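Side-chain contact in HD superfamily hydrolase (Clostridium acetobutylicum ATCC 824, PDB 3CCG), which probably hydrolyses diadenosine tetraphosphate symmetrically to two molecules of ADP, as an HD-domain enzyme that binds iron: residues G60-I63 with I64-T68. Sequence-based numbering, arbitrary orientation.
Sequences GEKI and IEICT
Ile64 N donates to Gly60 O at 2.9 Å in the first of four successive i to i+4 bonds in helix 60-69, which Thr68 N extends to a fifth; Glu61 with Glu65, Lys62 with Ile66 and Ile63 with Cys67 repeat the pattern. The hydroxyl of Thr68 joins in: Thr68 OG1 gives a hydrogen bond to Ile64 O at 2.8 Å from above the carbonyl plane, and because Thr68 N uses the same oxygen, that carbonyl is gripped twice by one residue. On the exposed side, Glu65 folds back along the helix. Its CG stands beside its own backbone N (chi1 -75°) and the extended chain lays the carboxylate over Glu61, the two carboxylates coming within 3.3 Å between Glu61 OE2 and Glu65 OE2. Glu65 has a second conformer, however, so the contacts of its carboxylate are doubtful. Lys62, bent at chi2 and chi3, crosses Glu65 at about a right angle; Lys62 NZ stays 4.2 Å from Glu65 OE1, too far for a salt bridge. The same lysine offers its CG to Ile66 CD1 at 4.0 Å. Ile63 and Cys67 meet more loosely, Ile63 CG2 to Cys67 SG 4.5 Å, on the buried side, where Ile63 packs on Leu58 and Ala89 and Cys67 on Leu88 of helix 87-98. Ile63 also touches the iron ligand His86 from the second shell, its side chain about 9 Å from a bound iron. The helix is thus amphipathic. Two carboxylates this close would probably repel, which the nearby lysine may ease; the polar contacts the geometry does establish are the backbone bonds and the Thr68 hydroxyl.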
loop_
_atom_site.group_PDB
_atom_site.type_symbol
_atom_site.label_atom_id
_atom_site.label_comp_id
_atom_site.label_asym_id
_atom_site.label_seq_id
_atom_site.Cartn_x
_atom_site.Cartn_y
_atom_site.Cartn_z
ATOM N N GLY A 60 20.673 -2.415 11.142
ATOM C CA GLY A 60 19.327 -1.842 11.272
ATOM C C GLY A 60 19.086 -1.203 12.647
ATOM O O GLY A 60 18.436 -0.172 12.778
ATOM N N GLU A 61 19.576 -1.876 13.677
ATOM C CA GLU A 61 19.397 -1.356 15.048
ATOM C C GLU A 61 20.057 0.027 15.157
ATOM O O GLU A 61 19.522 0.945 15.785
ATOM C CB GLU A 61 19.967 -2.330 16.091
ATOM C CG GLU A 61 19.823 -1.803 17.519
ATOM C CD GLU A 61 20.261 -2.793 18.550
ATOM O OE1 GLU A 61 20.706 -3.917 18.178
ATOM O OE2 GLU A 61 20.159 -2.414 19.739
ATOM N N LYS A 62 21.253 0.174 14.567
ATOM C CA LYS A 62 21.985 1.463 14.638
ATOM C C LYS A 62 21.255 2.495 13.780
ATOM O O LYS A 62 21.159 3.682 14.127
ATOM C CB LYS A 62 23.417 1.261 14.174
ATOM C CG LYS A 62 24.246 2.507 14.165
ATOM C CD LYS A 62 24.301 3.172 15.509
ATOM C CE LYS A 62 25.198 2.482 16.473
ATOM N NZ LYS A 62 25.572 3.463 17.582
ATOM N N ILE A 63 20.777 2.100 12.627
ATOM C CA ILE A 63 19.977 3.010 11.758
ATOM C C ILE A 63 18.793 3.563 12.589
ATOM O O ILE A 63 18.535 4.778 12.634
ATOM C CB ILE A 63 19.531 2.294 10.499
ATOM C CG1 ILE A 63 20.733 2.201 9.540
ATOM C CG2 ILE A 63 18.354 3.019 9.753
ATOM C CD1 ILE A 63 20.472 1.255 8.378
ATOM N N ILE A 64 18.080 2.668 13.256
ATOM C CA ILE A 64 16.940 3.083 14.045
ATOM C C ILE A 64 17.382 4.043 15.155
ATOM O O ILE A 64 16.727 5.073 15.416
ATOM C CB ILE A 64 16.221 1.868 14.617
ATOM C CG1 ILE A 64 15.553 1.064 13.503
ATOM C CG2 ILE A 64 15.190 2.274 15.699
ATOM C CD1 ILE A 64 15.156 -0.387 13.971
ATOM N N GLU A 65 18.473 3.716 15.813
ATOM C CA GLU A 65 19.013 4.563 16.879
ATOM C C GLU A 65 19.434 5.973 16.417
ATOM O O GLU A 65 19.290 6.951 17.182
ATOM C CB GLU A 65 20.178 3.824 17.546
ATOM C CG GLU A 65 19.681 2.731 18.434
ATOM C CD GLU A 65 20.726 1.680 18.814
ATOM O OE1 GLU A 65 21.803 1.634 18.149
ATOM O OE2 GLU A 65 20.421 0.857 19.732
ATOM N N ILE A 66 20.020 6.056 15.228
ATOM C CA ILE A 66 20.397 7.351 14.658
ATOM C C ILE A 66 19.150 8.168 14.361
ATOM O O ILE A 66 19.051 9.372 14.750
ATOM C CB ILE A 66 21.245 7.177 13.399
ATOM C CG1 ILE A 66 22.608 6.663 13.793
ATOM C CG2 ILE A 66 21.361 8.512 12.626
ATOM C CD1 ILE A 66 23.454 6.113 12.603
ATOM N N CYS A 67 18.130 7.589 13.767
ATOM C CA CYS A 67 16.956 8.307 13.395
ATOM C C CYS A 67 16.204 8.786 14.667
ATOM O O CYS A 67 15.786 9.945 14.768
ATOM C CB CYS A 67 16.007 7.477 12.590
ATOM S SG CYS A 67 16.671 7.002 10.962
ATOM N N THR A 68 16.089 7.881 15.620
ATOM C CA THR A 68 15.383 8.177 16.885
ATOM C C THR A 68 16.102 9.257 17.682
ATOM O O THR A 68 15.475 10.233 18.180
ATOM C CB THR A 68 15.260 6.899 17.707
ATOM O OG1 THR A 68 14.513 5.918 16.988
ATOM C CG2 THR A 68 14.561 7.233 19.038
#